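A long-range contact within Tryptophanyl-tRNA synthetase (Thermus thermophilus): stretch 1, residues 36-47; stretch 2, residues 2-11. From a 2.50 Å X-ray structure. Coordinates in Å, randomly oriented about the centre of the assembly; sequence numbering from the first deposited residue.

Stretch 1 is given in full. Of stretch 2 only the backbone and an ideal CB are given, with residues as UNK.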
# COMPACT_ATOMS: atom_id res chain seq x y z
N ASP A 36 -13.15 -13.53 18.67
CA ASP A 36 -13.41 -13.21 17.29
C ASP A 36 -14.08 -11.86 17.13
O ASP A 36 -14.65 -11.55 16.09
CB ASP A 36 -14.23 -14.31 16.65
CG ASP A 36 -13.34 -15.42 16.12
OD1 ASP A 36 -13.67 -16.60 16.33
OD2 ASP A 36 -12.30 -15.09 15.48
N ALA A 37 -13.99 -11.06 18.18
CA ALA A 37 -14.49 -9.70 18.11
C ALA A 37 -13.22 -8.87 17.99
O ALA A 37 -12.67 -8.45 18.99
CB ALA A 37 -15.25 -9.32 19.40
N PHE A 38 -12.73 -8.67 16.76
CA PHE A 38 -11.52 -7.87 16.55
C PHE A 38 -11.76 -6.38 16.63
O PHE A 38 -12.69 -5.84 16.01
CB PHE A 38 -10.90 -8.16 15.18
CG PHE A 38 -10.24 -9.50 15.08
CD1 PHE A 38 -9.26 -9.73 14.12
CD2 PHE A 38 -10.58 -10.53 15.94
CE1 PHE A 38 -8.65 -10.95 14.02
CE2 PHE A 38 -9.97 -11.75 15.85
CZ PHE A 38 -8.99 -11.96 14.88
N PHE A 39 -10.92 -5.69 17.40
CA PHE A 39 -11.05 -4.24 17.53
C PHE A 39 -9.73 -3.65 17.12
O PHE A 39 -8.71 -3.93 17.74
CB PHE A 39 -11.41 -3.83 18.97
CG PHE A 39 -12.79 -4.29 19.39
CD1 PHE A 39 -12.98 -5.53 20.02
CD2 PHE A 39 -13.90 -3.47 19.19
CE1 PHE A 39 -14.23 -5.95 20.44
CE2 PHE A 39 -15.19 -3.87 19.61
CZ PHE A 39 -15.36 -5.10 20.23
N CYS A 40 -9.77 -2.85 16.05
CA CYS A 40 -8.57 -2.25 15.45
C CYS A 40 -8.47 -0.73 15.57
O CYS A 40 -9.31 -0.01 15.04
CB CYS A 40 -8.53 -2.65 13.96
SG CYS A 40 -7.04 -2.26 12.99
N ILE A 41 -7.43 -0.26 16.27
CA ILE A 41 -7.19 1.16 16.44
C ILE A 41 -6.52 1.58 15.12
O ILE A 41 -5.35 1.26 14.88
CB ILE A 41 -6.24 1.41 17.65
CG1 ILE A 41 -6.95 1.08 18.96
CG2 ILE A 41 -5.76 2.87 17.66
CD1 ILE A 41 -6.07 1.19 20.21
N VAL A 42 -7.24 2.29 14.27
CA VAL A 42 -6.69 2.66 12.96
C VAL A 42 -5.75 3.87 12.90
O VAL A 42 -6.08 4.88 12.29
CB VAL A 42 -7.83 2.83 11.90
CG1 VAL A 42 -8.49 1.49 11.65
CG2 VAL A 42 -8.87 3.82 12.39
N ASP A 43 -4.55 3.71 13.45
CA ASP A 43 -3.58 4.79 13.49
C ASP A 43 -3.17 5.27 12.09
O ASP A 43 -2.90 6.46 11.90
CB ASP A 43 -2.35 4.37 14.33
CG ASP A 43 -1.68 3.09 13.82
OD1 ASP A 43 -0.55 2.81 14.27
OD2 ASP A 43 -2.25 2.36 12.99
N TYR A 44 -3.16 4.37 11.11
CA TYR A 44 -2.83 4.75 9.74
C TYR A 44 -3.81 5.77 9.15
O TYR A 44 -3.47 6.45 8.18
CB TYR A 44 -2.77 3.52 8.82
CG TYR A 44 -1.40 2.87 8.79
CD1 TYR A 44 -1.25 1.50 8.53
CD2 TYR A 44 -0.25 3.62 9.05
CE1 TYR A 44 0.00 0.90 8.53
CE2 TYR A 44 1.01 3.02 9.05
CZ TYR A 44 1.14 1.67 8.79
OH TYR A 44 2.39 1.09 8.80
N HIS A 45 -5.00 5.88 9.73
CA HIS A 45 -6.02 6.82 9.26
C HIS A 45 -5.60 8.26 9.59
O HIS A 45 -6.01 9.21 8.90
CB HIS A 45 -7.37 6.48 9.91
CG HIS A 45 -8.50 7.38 9.51
ND1 HIS A 45 -8.68 7.86 8.22
CD2 HIS A 45 -9.56 7.85 10.23
CE1 HIS A 45 -9.78 8.58 8.17
NE2 HIS A 45 -10.33 8.59 9.37
N ALA A 46 -4.78 8.43 10.63
CA ALA A 46 -4.32 9.76 11.01
C ALA A 46 -3.42 10.35 9.93
O ALA A 46 -3.44 11.56 9.73
CB ALA A 46 -3.56 9.70 12.35
N LEU A 47 -2.62 9.53 9.24
CA LEU A 47 -1.72 10.03 8.19
C LEU A 47 -2.40 10.64 6.95
O LEU A 47 -1.73 11.29 6.15
CB LEU A 47 -0.76 8.95 7.71
CG LEU A 47 0.08 8.08 8.66
CD1 LEU A 47 1.20 7.43 7.88
CD2 LEU A 47 0.65 8.89 9.76
N UNK A 2 -19.73 -14.27 12.49
CA UNK A 2 -18.68 -15.12 13.09
C UNK A 2 -17.49 -14.27 13.57
O UNK A 2 -16.96 -14.48 14.66
CB UNK A 2 -18.20 -16.17 12.08
N UNK A 3 -17.05 -13.34 12.74
CA UNK A 3 -15.93 -12.51 13.13
C UNK A 3 -16.23 -11.08 12.77
O UNK A 3 -16.60 -10.78 11.64
CB UNK A 3 -14.63 -12.98 12.47
N UNK A 4 -16.07 -10.20 13.73
CA UNK A 4 -16.35 -8.80 13.52
C UNK A 4 -15.09 -7.94 13.58
O UNK A 4 -14.19 -8.21 14.36
CB UNK A 4 -17.36 -8.32 14.56
N UNK A 5 -15.01 -6.94 12.71
CA UNK A 5 -13.89 -6.03 12.75
C UNK A 5 -14.46 -4.65 13.01
O UNK A 5 -15.27 -4.15 12.23
CB UNK A 5 -13.07 -6.08 11.46
N UNK A 6 -14.06 -4.05 14.13
CA UNK A 6 -14.54 -2.71 14.46
C UNK A 6 -13.39 -1.71 14.51
O UNK A 6 -12.40 -1.94 15.20
CB UNK A 6 -15.28 -2.72 15.80
N UNK A 7 -13.53 -0.60 13.79
CA UNK A 7 -12.50 0.41 13.75
C UNK A 7 -12.62 1.47 14.82
O UNK A 7 -13.69 2.08 15.00
CB UNK A 7 -12.50 1.08 12.38
N UNK A 8 -11.51 1.69 15.53
CA UNK A 8 -11.42 2.68 16.60
C UNK A 8 -10.50 3.82 16.18
O UNK A 8 -9.34 3.60 15.80
CB UNK A 8 -10.92 2.04 17.89
N UNK A 9 -11.01 5.05 16.24
CA UNK A 9 -10.16 6.18 15.85
C UNK A 9 -9.03 6.38 16.87
O UNK A 9 -9.22 6.21 18.08
CB UNK A 9 -10.99 7.46 15.72
N UNK A 10 -7.83 6.74 16.39
CA UNK A 10 -6.66 6.96 17.25
C UNK A 10 -6.80 8.26 18.09
O UNK A 10 -6.23 9.31 17.75
CB UNK A 10 -5.39 7.02 16.39
N UNK A 11 -7.58 8.19 19.16
CA UNK A 11 -7.81 9.36 20.01
C UNK A 11 -8.30 8.98 21.41
O UNK A 11 -9.08 8.06 21.56
CB UNK A 11 -8.83 10.29 19.35

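Positions 4 to 8 run parallel to strand 37-41, and the backbones hold the register themselves. Val42 N, for instance, donates to the carbonyl O of position 8 at 2.9 Å.

The ideal CB of position 2 has nothing of stretch 1 within 5.5 Å, so almost any residue would suit. It is Lys2, and its end leads away.

At position 3 the CB points sideways, 3.9 Å from Asp36 O. A carboxylate and the ring of Phe38 lie within reach of a long side chain. A basic residue would suit, either Lys or Arg. The residue is Arg3. Its NE and NH1 each donate to Asp36 OD2 at 2.8 Å, as part of a salt bridge. Its CD sits over one face of the Phe38 ring, 4.1 Å from the centroid.

Position 4 has extended angles, and its CB lies on the face of Ala37, 4.8 Å from Ala37 CA. A beta-branched or other apolar residue would suit. It is Val4. Its N donates to Asp36 O at 3.1 Å, and its O accepts from Phe38 N at 2.8 Å.

Position 5 turns to the face of Phe38 and Cys40, both apolar here. Leu, Ile, Val or Met could serve. Leu5 reaches across: its CD1 lies 3.8 Å from Phe38 CB and 3.9 Å from Cys40 CB.

At position 6 the CB is already 3.7 Å from Phe39 CD2, which favours a small residue such as Ala, Ser or Cys. It is Ser6. A water bridges the strands, 2.8 Å from Ser6 OG and donating to Phe38 O at 2.7 Å.

Position 7 faces the side of Cys40. An ideal CB would lie 4.1 Å from Val42 CG1, with room for it, so the visible atoms do not demand glycine. It is Gly7, its CA 3.5 Å from Cys40 O.

Position 8 shares a face with Phe39 and Ile41, an apolar surface suited to Ile, Val or Leu. Ile8 fills it. Its CG2 lies 4.0 Å from Ile41 CG1, and its CD1 is 4.3 Å from Phe39 CB.

Position 9 points its CB away, so many residues would fit. Gln9 bends back, with NE2 3.7 Å from Val42 CG2.

Position 10 points toward stretch 1, its CB 4.1 Å from Asp43 CA. With phi at -72°, proline is allowed, as are compact apolar residues. Pro10 packs its CB 4.4 Å from Ile41 CG2 and its CG 4.3 Å from Ala46 CB.

Position 11 is out of reach and unconstrained; it is Ser11.

Stretch 2 2-11: KRVLSGIQPS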
# COMPACT_ATOMS: atom_id res chain seq x y z
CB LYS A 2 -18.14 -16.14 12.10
CG LYS A 2 -19.08 -17.25 11.66
CD LYS A 2 -18.35 -18.13 10.67
CE LYS A 2 -19.18 -19.30 10.20
NZ LYS A 2 -18.41 -20.13 9.23
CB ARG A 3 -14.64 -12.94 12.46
CG ARG A 3 -13.47 -12.05 12.86
CD ARG A 3 -12.18 -12.60 12.33
NE ARG A 3 -11.82 -13.82 13.02
CZ ARG A 3 -11.05 -14.77 12.51
NH1 ARG A 3 -10.78 -15.83 13.23
NH2 ARG A 3 -10.54 -14.66 11.29
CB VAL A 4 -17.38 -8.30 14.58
CG1 VAL A 4 -17.50 -6.77 14.52
CG2 VAL A 4 -18.73 -8.93 14.30
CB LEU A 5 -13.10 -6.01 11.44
CG LEU A 5 -11.98 -4.95 11.57
CD1 LEU A 5 -10.88 -5.42 12.52
CD2 LEU A 5 -11.38 -4.66 10.22
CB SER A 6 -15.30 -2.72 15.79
OG SER A 6 -16.37 -3.67 15.76
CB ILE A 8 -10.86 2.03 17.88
CG1 ILE A 8 -11.91 1.10 18.50
CG2 ILE A 8 -10.40 3.11 18.89
CD1 ILE A 8 -11.42 0.42 19.76
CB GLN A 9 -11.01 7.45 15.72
CG GLN A 9 -12.01 7.35 14.59
CD GLN A 9 -11.35 6.92 13.29
OE1 GLN A 9 -10.31 7.47 12.91
NE2 GLN A 9 -11.94 5.94 12.60
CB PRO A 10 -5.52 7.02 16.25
CG PRO A 10 -6.14 7.74 15.11
CD PRO A 10 -7.51 7.08 14.99
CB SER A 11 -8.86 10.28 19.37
OG SER A 11 -9.49 11.09 20.34
O HOH W 1 -15.25 -6.02 16.85
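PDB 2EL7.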